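Local coordinates for protein alginate lyase (Bacteroides ovatus, PDB 3NNB) that probably cleaves the polysaccharide alginate by beta-elimination, using a largely alpha-helical fold, at residues 47-52 and 138-143; 62-67 and 149-154; 86-91 and 331-336; 167-172 and 227-232. All coordinates share one frame; numbering follows the deposited sequence. Where two conformers were deposited one is given.

Contact 1: 47-52 and 138-143; sequences SVMDKT and AKTKMN
An ST turn laid over a type I beta turn, Ser47 to Asp50, presents Ser47, Val48 and Met49 to the loop 138-143 that follows helix 121-136. The two loops illustrate how segments without regular structure can meet through apolar side chains set against carbonyl oxygens, for no direct hydrogen bond joins them. CB of Ser47 lies 3.5 Å from O of Thr140, while OG of Ser47 is turned back to its own turn and accepts N-H of Met49 at 3.0 Å. Val48 splits its branches between two neighbours. With CG1 anti to the carbonyl carbon (chi1 -62°), that methyl touches CB of Met142 at 3.8 Å, the two side chains crossing at about a right angle; CG2 of Val48 faces O of Lys141 at 3.7 Å. Met49, a selenomethionine bent at chi2 and chi3, curls its chain against the preceding part of the loop, its CG 3.7 Å from O of Lys139. One water supplies the polar link, accepting from N of Val48 at 2.9 Å and donating to O of Thr140 at 2.8 Å. OG1 of Thr140 bonds instead to O of Val133 in helix 121-136, on whose residues Val133 and Trp134 the side chains of Ser47 and Val48 also rest. Just after the turn, NZ of Lys51 folds back to O of Val48. Polar groups of 47-52 are thus engaged internally, by the water and by residues beyond both loops (Lys100 for Asp50, Asp97 for Lys51), leaving mostly van der Waals contact between the loops.

Contact 2: 62-67 and 149-154; sequences DYMSMG and GQTIPG
Thr151 meets Ser65 with both its backbone and its side chain, and here the contact is tight. Its OG1, at chi1 69° between the backbone N and the carbonyl carbon, donates to O of Ser65 at 2.8 Å, tilted 34° from the carbonyl plane. The N-H of Thr151 approaches the same oxygen, though that bond is weak. OG of Ser65 accepts N-H of Gln150 at 2.8 Å in a nearly straight bond (164°), and Asp167 provides this hydroxyl with a further partner. On the other side of Met66, N of Gly67 donates to O of Thr151 at 2.9 Å, and CA of Met66 makes a CH...O contact with that oxygen. The two backbone bonds between Thr151 and the residues flanking Met66, the first of them weak, make Met66 and Thr151 a parallel bridge pair, reinforced by the hydroxyl bonds; strands 64-66 and 148-151 so form a small two-stranded parallel sheet in a protein whose regular structure is almost all helix. An alanine in place of Thr151 would probably leave O of Ser65 with only the weak N-H bond from this segment and CE of Met64 without its neighbour OG1, 3.6 Å away. Gln150, with a left-handed backbone conformation, turns the chain at this corner; its amide extends past CA of Gly67, and NE2 bonds to Asp167. The packing is looser toward partly exposed Pro153, whose CD touches CG of Met66 at 4.0 Å. At the other end of the contact, the ring of Tyr63 brings only its edge to Gly149, with CE2 4.2 Å from CA, while its hydroxyl bonds to Asp167.

Contact 3: 86-91 and 331-336; sequences DGQRNP and QQIKEW
Lys334 starts with CG between its backbone N and carbonyl carbon (chi1 58°) and then runs fully extended, a shape that carries its ammonium group across to Gly87. CG1 of Ile333 takes the same position (chi1 62°), and an extended chi2 sends CD1 on to 3.7 Å from O of Asp86. One direct hydrogen bond crosses the contact, NZ of Lys334 to O of Gly87 at 2.9 Å, with the donor tilted 30° from the carbonyl plane. A water adds a second, indirect link, accepting from NZ of Lys334 at 3.0 Å and from N of Arg89 at 2.9 Å. Gly87 has positive phi, and a side chain there would run into CD1 of Ile333, so the lack of one lets the loops close up. CG of Gln88 adds a lighter touch, 4.2 Å from CD1 of Ile333. Asp86 directs its carboxylate to Arg271 instead, and NE2 of Gln332 bonds to O of Lys334 within its own loop. The contact thereby bridges the loop after strand 83-84 and the loop leading into helix 336-351, at the surface. With a carbonyl and a water as its partners here, the lysine charge is likely to be solvated rather than neutralised by this contact.

Contact 4: 167-172 and 227-232; sequences DIYSFT and DVQLTA
Apolar packing carries most of this contact, with Tyr169 and Thr172 set against one side of helix 221-236. CG of Tyr169 stands anti to the backbone N (chi1 -172°); from there the ring runs past Gln229, its CD1 3.6 Å from CG of Gln229, with ring and amide planes 66° apart. The phenol oxygen of Tyr169 ends beside Val228, OH lying 3.4 Å from CG1. Further along, CG2 of Thr172 touches CB of Ala232 and CA of Gln229, each at 3.9 Å. Among the polar groups, no hydrogen bond crosses between the segments. OE1 of Gln229 lies 3.3 Å from CG1 of Ile168 and accepts from Tyr233, while its NE2 donates to O of Met165. OG1 of Thr172 turns back to O of Tyr169 at 2.8 Å, nearly along the C=O axis, and the hydroxyl of Tyr169 bonds to Asp287. An alanine at Gln229 would probably leave O of Met165 and the hydroxyl of Tyr233 without this amide and open a gap beside the Tyr169 ring. The turn 168-171 and the early part of helix 171-180 lie against helix 221-236, with helix 98-118 meeting Ile168 and Phe171, and helix 274-293 packing on Val228 beyond.

Along the chain, contacts 1 and 2 interlock, their segments alternating, and both close before contact 4 opens; contact 4 is nested within the long loop closed by contact 3. Contacts 1 and 2 lie about 15 Å apart between centres and touch, as Asn143 and Lys51 bond to Asp62. Contact 2 also touches contact 4, whose centre is about 19 Å off, with Asp167 as the shared residue, and meets contact 3 where Met66 packs on Asn90. Contact 4 is the most central, about 7 Å from the centre of the chain. The two-stranded parallel sheet of contact 2 therefore connects peripheral loops with the helical core of this single-chain assembly.

Contact 1: 47-52 and 138-143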
loop_
_atom_site.group_PDB
_atom_site.type_symbol
_atom_site.label_atom_id
_atom_site.label_comp_id
_atom_site.label_asym_id
_atom_site.label_seq_id
_atom_site.Cartn_x
_atom_site.Cartn_y
_atom_site.Cartn_z
ATOM N N SER A 47 11.275 -3.806 15.610
ATOM C CA SER A 47 10.566 -5.082 15.619
ATOM C C SER A 47 9.311 -4.969 16.443
ATOM O O SER A 47 9.122 -4.003 17.193
ATOM C CB SER A 47 11.422 -6.224 16.161
ATOM O OG SER A 47 11.472 -6.232 17.598
ATOM N N VAL A 48 8.460 -6.000 16.326
ATOM C CA VAL A 48 7.276 -6.093 17.160
ATOM C C VAL A 48 7.613 -6.269 18.670
ATOM O O VAL A 48 6.725 -6.177 19.504
ATOM C CB VAL A 48 6.334 -7.232 16.722
ATOM C CG1 VAL A 48 5.814 -6.963 15.274
ATOM C CG2 VAL A 48 6.993 -8.655 16.897
HETATM N N MSE A 49 8.863 -6.495 19.013
HETATM C CA MSE A 49 9.272 -6.563 20.421
HETATM C C MSE A 49 9.424 -5.209 21.060
HETATM O O MSE A 49 9.577 -5.102 22.300
HETATM C CB MSE A 49 10.556 -7.374 20.562
HETATM C CG MSE A 49 10.523 -8.718 19.848
HETATM SE SE MSE A 49 9.005 -9.879 20.268
HETATM C CE MSE A 49 9.752 -10.565 21.968
ATOM N N ASP A 50 9.360 -4.135 20.282
ATOM C CA ASP A 50 9.649 -2.818 20.836
ATOM C C ASP A 50 8.471 -2.228 21.602
ATOM O O ASP A 50 8.669 -1.398 22.495
ATOM C CB ASP A 50 10.064 -1.838 19.738
ATOM C CG ASP A 50 11.385 -2.186 19.114
ATOM O OD1 ASP A 50 12.164 -2.915 19.734
ATOM O OD2 ASP A 50 11.636 -1.741 17.974
ATOM N N LYS A 51 7.255 -2.615 21.239
ATOM C CA LYS A 51 6.065 -2.085 21.897
ATOM C C LYS A 51 6.094 -2.419 23.398
ATOM O O LYS A 51 6.627 -3.444 23.823
ATOM C CB LYS A 51 4.803 -2.597 21.184
ATOM C CG LYS A 51 4.576 -4.125 21.206
ATOM C CD LYS A 51 3.191 -4.510 20.691
ATOM C CE LYS A 51 3.040 -6.055 20.578
ATOM N NZ LYS A 51 3.929 -6.590 19.453
ATOM N N THR A 52 5.480 -1.598 24.227
ATOM C CA THR A 52 5.435 -1.949 25.651
ATOM C C THR A 52 4.319 -2.939 25.966
ATOM O O THR A 52 4.507 -3.831 26.834
ATOM C CB THR A 52 5.322 -0.702 26.520
ATOM O OG1 THR A 52 4.558 0.289 25.800
ATOM C CG2 THR A 52 6.720 -0.194 26.804
ATOM N N ALA A 138 14.532 -15.398 15.328
ATOM C CA ALA A 138 13.646 -15.967 16.349
ATOM C C ALA A 138 13.358 -15.009 17.479
ATOM O O ALA A 138 12.236 -15.008 18.009
ATOM C CB ALA A 138 14.265 -17.305 16.942
ATOM N N LYS A 139 14.346 -14.215 17.879
ATOM C CA LYS A 139 14.203 -13.352 19.038
ATOM C C LYS A 139 13.233 -12.208 18.797
ATOM O O LYS A 139 12.702 -11.646 19.751
ATOM C CB LYS A 139 15.568 -12.800 19.496
ATOM C CG LYS A 139 16.439 -13.863 20.200
ATOM C CD LYS A 139 17.708 -13.217 20.780
ATOM C CE LYS A 139 18.851 -14.219 20.977
ATOM N NZ LYS A 139 20.122 -13.520 21.417
ATOM N N THR A 140 13.059 -11.808 17.542
ATOM C CA THR A 140 12.378 -10.538 17.266
ATOM C C THR A 140 11.256 -10.626 16.196
ATOM O O THR A 140 10.533 -9.653 15.973
ATOM C CB THR A 140 13.338 -9.443 16.806
ATOM O OG1 THR A 140 14.092 -9.884 15.663
ATOM C CG2 THR A 140 14.262 -8.993 17.946
ATOM N N LYS A 141 11.063 -11.782 15.578
ATOM C CA LYS A 141 10.222 -11.813 14.391
ATOM C C LYS A 141 8.724 -11.640 14.670
ATOM O O LYS A 141 8.202 -11.995 15.727
ATOM C CB LYS A 141 10.401 -13.095 13.617
ATOM C CG LYS A 141 9.891 -14.318 14.334
ATOM C CD LYS A 141 10.107 -15.546 13.492
ATOM C CE LYS A 141 9.721 -16.800 14.227
ATOM N NZ LYS A 141 10.250 -17.976 13.465
HETATM N N MSE A 142 8.065 -11.078 13.672
HETATM C CA MSE A 142 6.611 -10.948 13.672
HETATM C C MSE A 142 5.982 -12.254 13.180
HETATM O O MSE A 142 6.345 -12.753 12.137
HETATM C CB MSE A 142 6.167 -9.791 12.791
HETATM C CG MSE A 142 4.673 -9.654 12.663
HETATM SE SE MSE A 142 4.138 -8.197 11.505
HETATM C CE MSE A 142 2.436 -8.908 10.914
ATOM N N ASN A 143 5.039 -12.801 13.940
ATOM C CA ASN A 143 4.264 -13.961 13.467
ATOM C C ASN A 143 3.449 -13.611 12.228
ATOM O O ASN A 143 2.973 -12.479 12.095
ATOM C CB ASN A 143 3.422 -14.542 14.584
ATOM C CG ASN A 143 4.252 -15.086 15.709
ATOM O OD1 ASN A 143 5.353 -15.593 15.484
ATOM N ND2 ASN A 143 3.726 -14.995 16.938
HETATM O O HOH W 1 9.230 -7.923 14.230
#

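Contact 2: 62-67 and 149-154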
loop_
_atom_site.group_PDB
_atom_site.type_symbol
_atom_site.label_atom_id
_atom_site.label_comp_id
_atom_site.label_asym_id
_atom_site.label_seq_id
_atom_site.Cartn_x
_atom_site.Cartn_y
_atom_site.Cartn_z
ATOM N N ASP A 62 3.245 -11.484 18.294
ATOM C CA ASP A 62 2.060 -11.121 17.574
ATOM C C ASP A 62 1.978 -9.614 17.333
ATOM O O ASP A 62 2.030 -8.798 18.266
ATOM C CB ASP A 62 0.794 -11.596 18.289
ATOM C CG ASP A 62 0.627 -13.121 18.279
ATOM O OD1 ASP A 62 1.312 -13.834 17.510
ATOM O OD2 ASP A 62 -0.249 -13.586 19.046
ATOM N N TYR A 63 1.787 -9.268 16.058
ATOM C CA TYR A 63 1.528 -7.897 15.660
ATOM C C TYR A 63 0.298 -7.347 16.374
ATOM O O TYR A 63 -0.717 -8.014 16.448
ATOM C CB TYR A 63 1.357 -7.789 14.133
ATOM C CG TYR A 63 1.073 -6.393 13.628
ATOM C CD1 TYR A 63 2.085 -5.485 13.369
ATOM C CD2 TYR A 63 -0.221 -6.008 13.406
ATOM C CE1 TYR A 63 1.804 -4.226 12.891
ATOM C CE2 TYR A 63 -0.525 -4.729 12.927
ATOM C CZ TYR A 63 0.487 -3.847 12.674
ATOM O OH TYR A 63 0.188 -2.583 12.196
HETATM N N MSE A 64 0.420 -6.131 16.874
HETATM C CA MSE A 64 -0.686 -5.456 17.530
HETATM C C MSE A 64 -0.677 -4.034 17.097
HETATM O O MSE A 64 0.359 -3.346 17.189
HETATM C CB MSE A 64 -0.556 -5.550 19.069
HETATM C CG MSE A 64 -1.794 -5.009 19.780
HETATM SE SE MSE A 64 -1.482 -4.963 21.693
HETATM C CE MSE A 64 -3.173 -4.075 22.196
ATOM N N SER A 65 -1.841 -3.569 16.661
ATOM C CA SER A 65 -2.015 -2.125 16.402
ATOM C C SER A 65 -3.376 -1.675 16.910
ATOM O O SER A 65 -4.183 -2.507 17.322
ATOM C CB SER A 65 -1.919 -1.804 14.903
ATOM O OG SER A 65 -2.945 -2.437 14.172
HETATM N N MSE A 66 -3.591 -0.363 16.892
HETATM C CA MSE A 66 -4.850 0.257 17.327
HETATM C C MSE A 66 -5.575 0.887 16.145
HETATM O O MSE A 66 -4.939 1.501 15.279
HETATM C CB MSE A 66 -4.547 1.380 18.328
HETATM C CG MSE A 66 -5.791 1.936 19.017
HETATM SE SE MSE A 66 -5.314 3.526 20.068
HETATM C CE MSE A 66 -5.581 4.768 18.694
ATOM N N GLY A 67 -6.896 0.773 16.106
ATOM C CA GLY A 67 -7.685 1.463 15.087
ATOM C C GLY A 67 -7.339 2.957 15.116
ATOM O O GLY A 67 -7.510 3.616 16.166
ATOM N N GLY A 149 -4.521 -7.072 14.700
ATOM C CA GLY A 149 -4.468 -5.832 13.922
ATOM C C GLY A 149 -5.675 -4.965 14.243
ATOM O O GLY A 149 -6.814 -5.432 14.200
ATOM N N GLN A 150 -5.415 -3.692 14.502
ATOM C CA GLN A 150 -6.460 -2.705 14.833
ATOM C C GLN A 150 -7.469 -3.124 15.892
ATOM O O GLN A 150 -8.701 -3.059 15.717
ATOM C CB GLN A 150 -7.136 -2.154 13.579
ATOM C CG GLN A 150 -6.192 -1.371 12.724
ATOM C CD GLN A 150 -6.882 -0.581 11.645
ATOM O OE1 GLN A 150 -8.057 -0.180 11.793
ATOM N NE2 GLN A 150 -6.161 -0.337 10.541
ATOM N N THR A 151 -6.900 -3.577 17.003
ATOM C CA THR A 151 -7.599 -3.590 18.303
ATOM C C THR A 151 -8.092 -2.207 18.646
ATOM O O THR A 151 -7.543 -1.191 18.184
ATOM C CB THR A 151 -6.650 -4.045 19.453
ATOM O OG1 THR A 151 -5.638 -3.053 19.708
ATOM C CG2 THR A 151 -6.031 -5.437 19.186
ATOM N N ILE A 152 -9.131 -2.146 19.456
ATOM C CA ILE A 152 -9.691 -0.879 19.884
ATOM C C ILE A 152 -9.977 -1.022 21.379
ATOM O O ILE A 152 -10.701 -1.917 21.787
ATOM C CB ILE A 152 -10.983 -0.515 19.188
ATOM C CG1 ILE A 152 -10.837 -0.447 17.666
ATOM C CG2 ILE A 152 -11.529 0.820 19.779
ATOM C CD1 ILE A 152 -12.198 -0.419 16.913
ATOM N N PRO A 153 -9.405 -0.139 22.201
ATOM C CA PRO A 153 -9.633 -0.184 23.649
ATOM C C PRO A 153 -11.104 -0.190 24.012
ATOM O O PRO A 153 -11.873 0.670 23.571
ATOM C CB PRO A 153 -8.936 1.083 24.132
ATOM C CG PRO A 153 -7.791 1.222 23.184
ATOM C CD PRO A 153 -8.441 0.911 21.860
ATOM N N GLY A 154 -11.490 -1.187 24.792
ATOM C CA GLY A 154 -12.852 -1.358 25.227
ATOM C C GLY A 154 -13.812 -2.002 24.255
ATOM O O GLY A 154 -14.997 -2.145 24.589
#

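Contact 3: 86-91 and 331-336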
loop_
_atom_site.group_PDB
_atom_site.type_symbol
_atom_site.label_atom_id
_atom_site.label_comp_id
_atom_site.label_asym_id
_atom_site.label_seq_id
_atom_site.Cartn_x
_atom_site.Cartn_y
_atom_site.Cartn_z
ATOM N N ASP A 86 -13.754 9.929 12.679
ATOM C CA ASP A 86 -13.304 9.588 11.313
ATOM C C ASP A 86 -12.333 10.648 10.802
ATOM O O ASP A 86 -12.626 11.868 10.805
ATOM C CB ASP A 86 -14.526 9.439 10.376
ATOM C CG ASP A 86 -14.167 8.968 8.984
ATOM O OD1 ASP A 86 -13.070 8.398 8.790
ATOM O OD2 ASP A 86 -15.009 9.203 8.057
ATOM N N GLY A 87 -11.165 10.185 10.354
ATOM C CA GLY A 87 -10.168 11.032 9.741
ATOM C C GLY A 87 -9.171 11.676 10.675
ATOM O O GLY A 87 -8.232 12.333 10.227
ATOM N N GLN A 88 -9.365 11.505 11.979
ATOM C CA GLN A 88 -8.474 12.082 12.991
ATOM C C GLN A 88 -7.705 10.968 13.684
ATOM O O GLN A 88 -8.315 10.146 14.382
ATOM C CB GLN A 88 -9.284 12.911 14.003
ATOM C CG GLN A 88 -10.101 14.055 13.365
ATOM C CD GLN A 88 -10.717 14.982 14.409
ATOM O OE1 GLN A 88 -10.008 15.693 15.092
ATOM N NE2 GLN A 88 -12.013 14.946 14.545
ATOM N N ARG A 89 -6.388 10.931 13.452
ATOM C CA ARG A 89 -5.535 9.847 13.907
ATOM C C ARG A 89 -5.062 10.048 15.361
ATOM O O ARG A 89 -4.359 11.028 15.691
ATOM C CB ARG A 89 -4.336 9.618 12.961
ATOM C CG ARG A 89 -4.727 9.095 11.588
ATOM C CD ARG A 89 -3.504 8.868 10.660
ATOM N NE ARG A 89 -2.719 7.673 11.001
ATOM C CZ ARG A 89 -2.877 6.445 10.493
ATOM N NH1 ARG A 89 -3.819 6.181 9.593
ATOM N NH2 ARG A 89 -2.077 5.449 10.909
ATOM N N ASN A 90 -5.420 9.101 16.214
ATOM C CA ASN A 90 -5.046 9.168 17.626
ATOM C C ASN A 90 -3.558 8.859 17.811
ATOM O O ASN A 90 -3.096 7.815 17.415
ATOM C CB ASN A 90 -5.864 8.151 18.388
ATOM C CG ASN A 90 -5.542 8.112 19.864
ATOM O OD1 ASN A 90 -4.566 8.734 20.343
ATOM N ND2 ASN A 90 -6.326 7.300 20.595
ATOM N N PRO A 91 -2.788 9.824 18.306
ATOM C CA PRO A 91 -1.345 9.576 18.381
ATOM C C PRO A 91 -0.954 8.402 19.274
ATOM O O PRO A 91 0.188 7.950 19.186
ATOM C CB PRO A 91 -0.791 10.904 18.895
ATOM C CG PRO A 91 -1.926 11.610 19.486
ATOM C CD PRO A 91 -3.155 11.174 18.745
ATOM N N GLN A 331 -16.928 16.002 2.101
ATOM C CA GLN A 331 -15.980 16.434 3.090
ATOM C C GLN A 331 -14.528 16.163 2.653
ATOM O O GLN A 331 -14.234 15.191 1.944
ATOM C CB GLN A 331 -16.258 15.736 4.418
ATOM C CG GLN A 331 -17.638 15.981 5.007
ATOM C CD GLN A 331 -17.865 15.149 6.283
ATOM O OE1 GLN A 331 -17.545 15.606 7.354
ATOM N NE2 GLN A 331 -18.294 13.893 6.123
ATOM N N GLN A 332 -13.594 16.978 3.152
ATOM C CA GLN A 332 -12.181 16.690 3.089
ATOM C C GLN A 332 -11.529 17.544 4.163
ATOM O O GLN A 332 -11.104 18.689 3.927
ATOM C CB GLN A 332 -11.531 16.936 1.728
ATOM C CG GLN A 332 -10.076 16.580 1.660
ATOM C CD GLN A 332 -9.745 15.095 1.849
ATOM O OE1 GLN A 332 -10.557 14.199 1.528
ATOM N NE2 GLN A 332 -8.554 14.824 2.445
ATOM N N ILE A 333 -11.477 16.978 5.352
ATOM C CA ILE A 333 -11.182 17.765 6.550
ATOM C C ILE A 333 -9.718 18.187 6.735
ATOM O O ILE A 333 -9.428 19.032 7.591
ATOM C CB ILE A 333 -11.699 17.075 7.833
ATOM C CG1 ILE A 333 -11.000 15.708 8.032
ATOM C CG2 ILE A 333 -13.257 16.972 7.812
ATOM C CD1 ILE A 333 -11.242 15.043 9.404
ATOM N N LYS A 334 -8.825 17.583 5.951
ATOM C CA LYS A 334 -7.405 17.872 5.996
ATOM C C LYS A 334 -6.781 17.536 4.656
ATOM O O LYS A 334 -7.453 16.987 3.792
ATOM C CB LYS A 334 -6.753 17.047 7.090
ATOM C CG LYS A 334 -6.947 15.541 6.909
ATOM C CD LYS A 334 -6.325 14.703 8.060
ATOM C CE LYS A 334 -6.422 13.202 7.823
ATOM N NZ LYS A 334 -5.718 12.372 8.835
ATOM N N GLU A 335 -5.489 17.847 4.507
ATOM C CA GLU A 335 -4.696 17.359 3.371
ATOM C C GLU A 335 -5.249 17.690 1.977
ATOM O O GLU A 335 -4.998 16.936 1.043
ATOM C CB GLU A 335 -4.528 15.845 3.516
ATOM C CG GLU A 335 -3.728 15.432 4.720
ATOM C CD GLU A 335 -3.630 13.914 4.950
ATOM O OE1 GLU A 335 -4.469 13.109 4.491
ATOM O OE2 GLU A 335 -2.659 13.510 5.603
ATOM N N TRP A 336 -5.973 18.801 1.825
ATOM C CA TRP A 336 -6.491 19.178 0.501
ATOM C C TRP A 336 -5.403 19.261 -0.555
ATOM O O TRP A 336 -5.482 18.621 -1.574
ATOM C CB TRP A 336 -7.282 20.496 0.573
ATOM C CG TRP A 336 -7.834 20.848 -0.755
ATOM C CD1 TRP A 336 -7.298 21.745 -1.640
ATOM C CD2 TRP A 336 -8.980 20.284 -1.394
ATOM N NE1 TRP A 336 -8.038 21.763 -2.803
ATOM C CE2 TRP A 336 -9.093 20.891 -2.657
ATOM C CE3 TRP A 336 -9.950 19.362 -1.005
ATOM C CZ2 TRP A 336 -10.123 20.584 -3.541
ATOM C CZ3 TRP A 336 -10.955 19.036 -1.901
ATOM C CH2 TRP A 336 -11.030 19.665 -3.161
HETATM O O HOH W 2 -5.197 12.924 11.703
#

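Contact 4: 167-172 and 227-232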
loop_
_atom_site.group_PDB
_atom_site.type_symbol
_atom_site.label_atom_id
_atom_site.label_comp_id
_atom_site.label_asym_id
_atom_site.label_seq_id
_atom_site.Cartn_x
_atom_site.Cartn_y
_atom_site.Cartn_z
ATOM N N ASP A 167 -3.085 -2.374 7.399
ATOM C CA ASP A 167 -1.795 -1.962 7.977
ATOM C C ASP A 167 -0.605 -2.432 7.142
ATOM O O ASP A 167 0.442 -1.781 7.133
ATOM C CB ASP A 167 -1.606 -2.504 9.395
ATOM C CG ASP A 167 -2.539 -1.868 10.436
ATOM O OD1 ASP A 167 -3.496 -1.168 10.055
ATOM O OD2 ASP A 167 -2.327 -2.124 11.646
ATOM N N ILE A 168 -0.733 -3.598 6.484
ATOM C CA ILE A 168 0.383 -4.193 5.763
ATOM C C ILE A 168 0.303 -4.001 4.276
ATOM O O ILE A 168 1.013 -4.640 3.526
ATOM C CB ILE A 168 0.551 -5.708 6.092
ATOM C CG1 ILE A 168 -0.704 -6.542 5.801
ATOM C CG2 ILE A 168 1.040 -5.862 7.536
ATOM C CD1 ILE A 168 -0.383 -8.072 5.571
ATOM N N TYR A 169 -0.597 -3.117 3.814
ATOM C CA TYR A 169 -0.784 -2.937 2.371
ATOM C C TYR A 169 0.557 -2.607 1.649
ATOM O O TYR A 169 0.765 -3.052 0.517
ATOM C CB TYR A 169 -1.805 -1.860 2.065
ATOM C CG TYR A 169 -2.157 -1.807 0.584
ATOM C CD1 TYR A 169 -3.164 -2.615 0.081
ATOM C CD2 TYR A 169 -1.447 -1.003 -0.308
ATOM C CE1 TYR A 169 -3.471 -2.617 -1.265
ATOM C CE2 TYR A 169 -1.752 -0.993 -1.658
ATOM C CZ TYR A 169 -2.772 -1.814 -2.124
ATOM O OH TYR A 169 -3.057 -1.813 -3.494
ATOM N N SER A 170 1.436 -1.841 2.294
ATOM C CA SER A 170 2.743 -1.514 1.715
ATOM C C SER A 170 3.646 -2.731 1.424
ATOM O O SER A 170 4.614 -2.602 0.659
ATOM C CB SER A 170 3.512 -0.491 2.561
ATOM O OG SER A 170 3.919 -1.047 3.780
ATOM N N PHE A 171 3.313 -3.914 1.963
ATOM C CA PHE A 171 4.063 -5.106 1.621
ATOM C C PHE A 171 3.935 -5.430 0.129
ATOM O O PHE A 171 4.805 -6.088 -0.456
ATOM C CB PHE A 171 3.619 -6.298 2.464
ATOM C CG PHE A 171 4.077 -6.276 3.891
ATOM C CD1 PHE A 171 4.787 -5.220 4.466
ATOM C CD2 PHE A 171 3.742 -7.351 4.700
ATOM C CE1 PHE A 171 5.196 -5.280 5.816
ATOM C CE2 PHE A 171 4.145 -7.392 6.016
ATOM C CZ PHE A 171 4.874 -6.354 6.571
ATOM N N THR A 172 2.869 -4.956 -0.505
ATOM C CA THR A 172 2.695 -5.158 -1.954
ATOM C C THR A 172 3.863 -4.560 -2.727
ATOM O O THR A 172 4.440 -5.209 -3.620
ATOM C CB THR A 172 1.350 -4.625 -2.461
ATOM O OG1 THR A 172 1.246 -3.216 -2.210
ATOM C CG2 THR A 172 0.169 -5.464 -1.861
ATOM N N ASP A 227 -8.181 -7.920 -1.747
ATOM C CA ASP A 227 -7.951 -8.705 -2.972
ATOM C C ASP A 227 -6.587 -8.393 -3.588
ATOM O O ASP A 227 -5.893 -9.278 -4.069
ATOM C CB ASP A 227 -9.037 -8.461 -4.007
ATOM C CG ASP A 227 -10.329 -9.180 -3.697
ATOM O OD1 ASP A 227 -10.452 -9.851 -2.654
ATOM O OD2 ASP A 227 -11.265 -9.067 -4.527
ATOM N N VAL A 228 -6.222 -7.105 -3.640
ATOM C CA VAL A 228 -4.900 -6.735 -4.165
ATOM C C VAL A 228 -3.766 -7.408 -3.389
ATOM O O VAL A 228 -2.831 -7.958 -3.976
ATOM C CB VAL A 228 -4.672 -5.186 -4.218
ATOM C CG1 VAL A 228 -3.346 -4.859 -4.881
ATOM C CG2 VAL A 228 -5.814 -4.511 -4.978
ATOM N N GLN A 229 -3.871 -7.369 -2.068
ATOM C CA GLN A 229 -2.824 -7.935 -1.232
ATOM C C GLN A 229 -2.806 -9.449 -1.424
ATOM O O GLN A 229 -1.752 -10.027 -1.616
ATOM C CB GLN A 229 -3.117 -7.628 0.249
ATOM C CG GLN A 229 -3.063 -6.165 0.636
ATOM C CD GLN A 229 -2.941 -5.997 2.148
ATOM O OE1 GLN A 229 -1.893 -6.317 2.726
ATOM N NE2 GLN A 229 -3.998 -5.456 2.795
ATOM N N LEU A 230 -3.976 -10.097 -1.409
ATOM C CA LEU A 230 -4.001 -11.562 -1.603
ATOM C C LEU A 230 -3.321 -11.938 -2.938
ATOM O O LEU A 230 -2.515 -12.884 -3.022
ATOM C CB LEU A 230 -5.431 -12.096 -1.542
ATOM C CG LEU A 230 -5.550 -13.631 -1.566
ATOM C CD1 LEU A 230 -5.061 -14.221 -0.234
ATOM C CD2 LEU A 230 -7.029 -14.019 -1.856
ATOM N N THR A 231 -3.617 -11.157 -3.970
ATOM C CA THR A 231 -3.093 -11.418 -5.323
ATOM C C THR A 231 -1.573 -11.272 -5.331
ATOM O O THR A 231 -0.855 -12.150 -5.809
ATOM C CB THR A 231 -3.750 -10.528 -6.337
ATOM O OG1 THR A 231 -5.161 -10.770 -6.335
ATOM C CG2 THR A 231 -3.213 -10.821 -7.768
ATOM N N ALA A 232 -1.080 -10.152 -4.792
ATOM C CA ALA A 232 0.352 -9.912 -4.771
ATOM C C ALA A 232 1.093 -10.984 -3.947
ATOM O O ALA A 232 2.176 -11.444 -4.356
ATOM C CB ALA A 232 0.638 -8.537 -4.162
#